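PDB 2ZQE: MutS2 protein from Thermus thermophilus, which probably acts as a DNA endonuclease through its Smr domain and is linked to the suppression of homologous recombination. Local coordinates for residues K5-R10 and S34-L39; V61-D66 and V78-P83. All coordinates share one frame; numbering follows the deposited sequence.

Interaction 1 (K5-R10 and S34-L39)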
loop_
_atom_site.group_PDB
_atom_site.type_symbol
_atom_site.label_atom_id
_atom_site.label_comp_id
_atom_site.label_asym_id
_atom_site.label_seq_id
_atom_site.Cartn_x
_atom_site.Cartn_y
_atom_site.Cartn_z
ATOM N N LYS A 5 8.749 -6.312 2.679
ATOM C CA LYS A 5 8.937 -4.862 2.731
ATOM C C LYS A 5 7.645 -4.173 3.167
ATOM O O LYS A 5 6.582 -4.446 2.627
ATOM C CB LYS A 5 9.388 -4.326 1.375
ATOM C CG LYS A 5 9.573 -2.824 1.335
ATOM C CD LYS A 5 10.053 -2.352 -0.019
ATOM C CE LYS A 5 10.275 -0.853 -0.023
ATOM N NZ LYS A 5 10.893 -0.407 1.250
ATOM N N GLU A 6 7.751 -3.299 4.160
ATOM C CA GLU A 6 6.592 -2.586 4.681
ATOM C C GLU A 6 6.920 -1.112 4.786
ATOM O O GLU A 6 8.009 -0.743 5.247
ATOM C CB GLU A 6 6.174 -3.126 6.050
ATOM C CG GLU A 6 4.903 -2.468 6.616
ATOM C CD GLU A 6 4.394 -3.156 7.859
ATOM O OE1 GLU A 6 4.853 -2.813 8.979
ATOM O OE2 GLU A 6 3.518 -4.029 7.725
ATOM N N VAL A 7 5.986 -0.278 4.345
ATOM C CA VAL A 7 6.111 1.172 4.477
ATOM C C VAL A 7 5.015 1.711 5.408
ATOM O O VAL A 7 3.840 1.398 5.252
ATOM C CB VAL A 7 6.057 1.887 3.115
ATOM C CG1 VAL A 7 6.201 3.393 3.295
ATOM C CG2 VAL A 7 7.167 1.336 2.191
ATOM N N ASP A 8 5.437 2.511 6.383
ATOM C CA ASP A 8 4.533 3.051 7.384
ATOM C C ASP A 8 4.044 4.426 6.952
ATOM O O ASP A 8 4.787 5.418 7.009
ATOM C CB ASP A 8 5.244 3.109 8.746
ATOM C CG ASP A 8 4.304 3.410 9.887
ATOM O OD1 ASP A 8 3.166 3.854 9.635
ATOM O OD2 ASP A 8 4.699 3.189 11.056
ATOM N N LEU A 9 2.785 4.470 6.526
ATOM C CA LEU A 9 2.141 5.694 6.051
ATOM C C LEU A 9 1.277 6.389 7.111
ATOM O O LEU A 9 0.642 7.399 6.833
ATOM C CB LEU A 9 1.257 5.342 4.848
ATOM C CG LEU A 9 2.007 4.555 3.777
ATOM C CD1 LEU A 9 1.015 3.842 2.872
ATOM C CD2 LEU A 9 2.905 5.471 2.962
ATOM N N ARG A 10 1.206 5.823 8.311
ATOM C CA ARG A 10 0.334 6.385 9.336
ATOM C C ARG A 10 0.840 7.763 9.700
ATOM O O ARG A 10 2.051 7.962 9.798
ATOM C CB ARG A 10 0.305 5.492 10.572
ATOM C CG ARG A 10 -0.228 4.110 10.262
ATOM C CD ARG A 10 -0.080 3.196 11.461
ATOM N NE ARG A 10 1.322 2.948 11.794
ATOM C CZ ARG A 10 1.718 2.274 12.870
ATOM N NH1 ARG A 10 0.813 1.772 13.701
ATOM N NH2 ARG A 10 3.010 2.097 13.112
ATOM N N SER A 34 8.193 -9.053 -5.003
ATOM C CA SER A 34 6.905 -9.564 -5.441
ATOM C C SER A 34 5.754 -8.970 -4.642
ATOM O O SER A 34 4.614 -8.988 -5.108
ATOM C CB SER A 34 6.870 -11.088 -5.318
ATOM O OG SER A 34 6.976 -11.460 -3.957
ATOM N N THR A 35 6.049 -8.490 -3.434
ATOM C CA THR A 35 5.011 -8.057 -2.496
ATOM C C THR A 35 5.470 -6.818 -1.740
ATOM O O THR A 35 6.668 -6.671 -1.464
ATOM C CB THR A 35 4.674 -9.173 -1.484
ATOM O OG1 THR A 35 4.466 -10.408 -2.190
ATOM C CG2 THR A 35 3.401 -8.845 -0.701
ATOM N N LEU A 36 4.504 -5.970 -1.378
ATOM C CA LEU A 36 4.750 -4.765 -0.598
ATOM C C LEU A 36 3.587 -4.544 0.356
ATOM O O LEU A 36 2.425 -4.581 -0.052
ATOM C CB LEU A 36 4.883 -3.561 -1.535
ATOM C CG LEU A 36 4.965 -2.171 -0.911
ATOM C CD1 LEU A 36 6.206 -1.996 -0.049
ATOM C CD2 LEU A 36 4.906 -1.138 -2.019
ATOM N N ARG A 37 3.904 -4.310 1.624
ATOM C CA ARG A 37 2.865 -4.004 2.619
ATOM C C ARG A 37 2.773 -2.508 2.860
ATOM O O ARG A 37 3.775 -1.850 3.091
ATOM C CB ARG A 37 3.143 -4.720 3.939
ATOM C CG ARG A 37 2.866 -6.217 3.892
ATOM C CD ARG A 37 3.497 -6.926 5.098
ATOM N NE ARG A 37 3.036 -6.396 6.391
ATOM C CZ ARG A 37 1.920 -6.755 7.029
ATOM N NH1 ARG A 37 1.087 -7.650 6.513
ATOM N NH2 ARG A 37 1.626 -6.186 8.190
ATOM N N LEU A 38 1.555 -1.977 2.780
ATOM C CA LEU A 38 1.302 -0.572 3.051
ATOM C C LEU A 38 0.571 -0.439 4.379
ATOM O O LEU A 38 -0.615 -0.725 4.487
ATOM C CB LEU A 38 0.483 0.046 1.901
ATOM C CG LEU A 38 1.101 -0.156 0.519
ATOM C CD1 LEU A 38 0.123 0.355 -0.553
ATOM C CD2 LEU A 38 2.448 0.543 0.390
ATOM N N LEU A 39 1.308 -0.035 5.407
ATOM C CA LEU A 39 0.728 0.162 6.730
ATOM C C LEU A 39 0.170 1.576 6.825
ATOM O O LEU A 39 0.921 2.540 7.033
ATOM C CB LEU A 39 1.816 -0.082 7.789
ATOM C CG LEU A 39 1.502 0.231 9.253
ATOM C CD1 LEU A 39 0.246 -0.505 9.686
ATOM C CD2 LEU A 39 2.710 -0.121 10.139
HETATM O O HOH W 1 8.812 -7.581 0.004
#

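Interaction 2 (V61-D66 and V78-P83)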
loop_
_atom_site.group_PDB
_atom_site.type_symbol
_atom_site.label_atom_id
_atom_site.label_comp_id
_atom_site.label_asym_id
_atom_site.label_seq_id
_atom_site.Cartn_x
_atom_site.Cartn_y
_atom_site.Cartn_z
ATOM N N VAL A 61 0.768 -2.694 -10.269
ATOM C CA VAL A 61 0.077 -3.559 -9.305
ATOM C C VAL A 61 -0.626 -4.708 -10.020
ATOM O O VAL A 61 -1.393 -4.493 -10.964
ATOM C CB VAL A 61 -0.971 -2.748 -8.492
ATOM C CG1 VAL A 61 -1.786 -3.647 -7.567
ATOM C CG2 VAL A 61 -0.298 -1.629 -7.715
ATOM N N GLU A 62 -0.367 -5.929 -9.556
ATOM C CA GLU A 62 -1.114 -7.087 -10.028
ATOM C C GLU A 62 -2.425 -7.225 -9.250
ATOM O O GLU A 62 -3.495 -7.357 -9.838
ATOM C CB GLU A 62 -0.284 -8.348 -9.917
ATOM C CG GLU A 62 -1.006 -9.561 -10.468
ATOM C CD GLU A 62 -0.103 -10.747 -10.618
ATOM O OE1 GLU A 62 0.326 -11.295 -9.574
ATOM O OE2 GLU A 62 0.159 -11.131 -11.784
ATOM N N SER A 63 -2.332 -7.218 -7.922
ATOM C CA SER A 63 -3.535 -7.293 -7.093
ATOM C C SER A 63 -3.238 -6.710 -5.719
ATOM O O SER A 63 -2.079 -6.475 -5.377
ATOM C CB SER A 63 -4.024 -8.741 -6.979
ATOM O OG SER A 63 -3.067 -9.566 -6.319
ATOM N N PHE A 64 -4.284 -6.421 -4.961
ATOM C CA PHE A 64 -4.097 -5.958 -3.585
ATOM C C PHE A 64 -5.282 -6.395 -2.752
ATOM O O PHE A 64 -6.358 -6.681 -3.294
ATOM C CB PHE A 64 -3.944 -4.429 -3.536
ATOM C CG PHE A 64 -5.193 -3.697 -3.939
ATOM C CD1 PHE A 64 -6.197 -3.444 -3.004
ATOM C CD2 PHE A 64 -5.374 -3.280 -5.256
ATOM C CE1 PHE A 64 -7.376 -2.774 -3.379
ATOM C CE2 PHE A 64 -6.537 -2.619 -5.634
ATOM C CZ PHE A 64 -7.536 -2.369 -4.698
ATOM N N ALA A 65 -5.080 -6.439 -1.436
ATOM C CA ALA A 65 -6.129 -6.837 -0.494
ATOM C C ALA A 65 -5.751 -6.380 0.896
ATOM O O ALA A 65 -4.578 -6.150 1.173
ATOM C CB ALA A 65 -6.282 -8.347 -0.489
ATOM N N ASP A 66 -6.749 -6.217 1.760
ATOM C CA ASP A 66 -6.473 -6.032 3.186
ATOM C C ASP A 66 -5.677 -7.223 3.688
ATOM O O ASP A 66 -5.906 -8.371 3.250
ATOM C CB ASP A 66 -7.788 -5.976 3.971
ATOM C CG ASP A 66 -8.594 -4.744 3.660
ATOM O OD1 ASP A 66 -8.030 -3.637 3.798
ATOM O OD2 ASP A 66 -9.786 -4.895 3.300
ATOM N N VAL A 78 -1.983 -5.168 1.408
ATOM C CA VAL A 78 -0.930 -6.031 0.898
ATOM C C VAL A 78 -0.999 -6.036 -0.622
ATOM O O VAL A 78 -2.009 -6.423 -1.195
ATOM C CB VAL A 78 -1.110 -7.466 1.444
ATOM C CG1 VAL A 78 0.041 -8.363 0.995
ATOM C CG2 VAL A 78 -1.189 -7.428 2.966
ATOM N N VAL A 79 0.092 -5.599 -1.245
ATOM C CA VAL A 79 0.153 -5.415 -2.698
ATOM C C VAL A 79 1.008 -6.500 -3.347
ATOM O O VAL A 79 2.163 -6.710 -2.960
ATOM C CB VAL A 79 0.736 -4.008 -3.059
ATOM C CG1 VAL A 79 0.715 -3.775 -4.564
ATOM C CG2 VAL A 79 -0.039 -2.864 -2.336
ATOM N N ALA A 80 0.424 -7.188 -4.325
ATOM C CA ALA A 80 1.170 -8.084 -5.201
ATOM C C ALA A 80 1.622 -7.282 -6.408
ATOM O O ALA A 80 0.798 -6.743 -7.155
ATOM C CB ALA A 80 0.308 -9.241 -5.640
ATOM N N LEU A 81 2.927 -7.239 -6.624
ATOM C CA LEU A 81 3.500 -6.424 -7.683
ATOM C C LEU A 81 3.606 -7.183 -8.995
ATOM O O LEU A 81 3.817 -8.403 -9.005
ATOM C CB LEU A 81 4.888 -5.940 -7.248
ATOM C CG LEU A 81 4.887 -5.120 -5.948
ATOM C CD1 LEU A 81 6.251 -5.093 -5.298
ATOM C CD2 LEU A 81 4.376 -3.715 -6.231
ATOM N N ARG A 82 3.472 -6.471 -10.103
ATOM C CA ARG A 82 3.825 -7.085 -11.374
ATOM C C ARG A 82 5.346 -7.288 -11.425
ATOM O O ARG A 82 6.107 -6.442 -10.940
ATOM C CB ARG A 82 3.288 -6.283 -12.559
ATOM C CG ARG A 82 1.878 -6.734 -12.927
ATOM C CD ARG A 82 1.165 -5.721 -13.769
ATOM N NE ARG A 82 1.007 -6.141 -15.161
ATOM C CZ ARG A 82 1.790 -5.759 -16.165
ATOM N NH1 ARG A 82 2.827 -4.952 -15.946
ATOM N NH2 ARG A 82 1.540 -6.193 -17.392
ATOM N N PRO A 83 5.790 -8.442 -11.951
ATOM C CA PRO A 83 7.223 -8.742 -12.104
ATOM C C PRO A 83 7.947 -7.905 -13.155
ATOM O O PRO A 83 7.328 -7.127 -13.878
ATOM C CB PRO A 83 7.228 -10.214 -12.520
ATOM C CG PRO A 83 5.934 -10.423 -13.166
ATOM C CD PRO A 83 4.951 -9.564 -12.406
#

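Interaction 1 (K5-R10 and S34-L39)
Leu39 lies against one face of the Arg10 guanidinium: its CD2 sits 3.5 Å above the plane, displaced toward the rim. The in-plane edge of the same group is taken by Asp8, gripped side-on, with Arg10 NE bound to OD1 and Arg10 NH2 to OD2 at 2.9 Å. Asp8 OD1 also accepts the backbone N of Arg10, an Asx turn; NE and N reach it from opposite faces of the carboxylate. Leu39 CD2 is thus wedged between this ion pair and Glu6, whose OE1 is 3.6 Å from it.

The Arg37 guanidinium meets Glu6 at its edge, again side-on, but NE (2.8 Å) and NH2 both bind the one oxygen OE2. Neither bond is straight (142° for NE, less for NH2), and the carboxylate and guanidinium planes are turned 35° apart. Arg37 NH2 also bonds Glu71 O. An alanine in place of Arg37 would probably leave Glu6 OE2 without its charged mate and free the carboxylate to turn.

Beneath these ion pairs, strands 6-8 and 35-39 run parallel as the two strands of a beta-alpha-beta crossover through helix 14-30. Arg37 N bonds Lys5 O, Val7 N bonds Arg37 O, Leu39 N bonds Val7 O, and Leu9 N closes the series on Leu39 O at 2.7 Å.

Glu6, Asp8, Arg37 and Leu39 occupy one face of the sheet; Val7 and Leu38 point to the other, where helix 14-30 packs on Val7 and helix 46-57 on Leu38. On that side Leu9 CD1 touches Leu38 CB at 4.0 Å. Leu36 has CG anti to the backbone N (chi1 172°), and its CD1 meets Lys5 CG at 3.7 Å, the two side chains lying side by side. A water bridges Lys5 N and Thr35 O.

Interaction 2 (V61-D66 and V78-P83)
Val61 and Val79 cross at about a right angle, Val79 CG1 meeting both methyls of Val61, with CG1 to CG1 at 3.9 Å. Phe64 faces the same way as Val79, its partner in a non-hydrogen-bonded pair, but its ring leads away from strand 76-81: CG stands between the backbone N and the carbonyl carbon (chi1 66°), and the side chain touches Arg52, Leu55 and Arg56 of helix 46-57. Its nearer part is the backbone, where Phe64 CA makes a CA-H...O contact of 3.2 Å with Val78 O.

Ser63, Ala65, Val78 and Ala80 occupy the other face. Here Ser63 OG lies 3.5 Å from Ala80 CB, a hydroxyl beside a methyl, while Val78 passes its CB close to Ala65 O.

The strands form an antiparallel beta hairpin, and a classic beta bulge interrupts its register where Glu62 and Ser63 both face Ala80. Ala80 O accepts from both: Glu62 N at 2.8 Å lies in the carbonyl plane, whereas Ser63 N, at 3.3 Å, is tilted out of it. The chain turns a corner at Glu62. Beyond the bulge, Ala80 N returns a bond to Ser63 O, and Val78 is paired with Ala65 through Ala65 N to Val78 O and Val78 N to Ala65 O, the latter 2.8 Å long.

At the corner, Glu62 CB rests 4.0 Å from Arg82 CG, yet the charged ends stay apart, with Glu62 OE2 6.1 Å from Arg82 NE. Any attraction between them is therefore likely to be weak and long-range. Main-chain hydrogen bonds and a few apolar touches thus hold the two segments together, with one carbonyl, Ala80 O, serving two donors at the bulge.

Overall arrangement
Interactions 1 and 2 meet inside one mixed sheet, with strand order 6-8, 35-39, 76-81, 61-66, and their centres lie about 11 Å apart. Each contact joins an outermost strand to an inner one. The inner strands are neighbours: Leu36 O probably accepts Val79 N, and Ser34 O Leu81 N, while Leu38 CD1 packs on Val79 CG2. Interaction 1, partly buried and nearer the chain centre, is parallel and adds one salt bridge between its strands, Glu6 with Arg37, and a second within segment 5-10. Interaction 2 is more of a surface contact, antiparallel, bulged and without an ion pair between its segments. Helix 46-57 packs on side chains of both, Leu55 reaching Leu38, Val61 and Phe64.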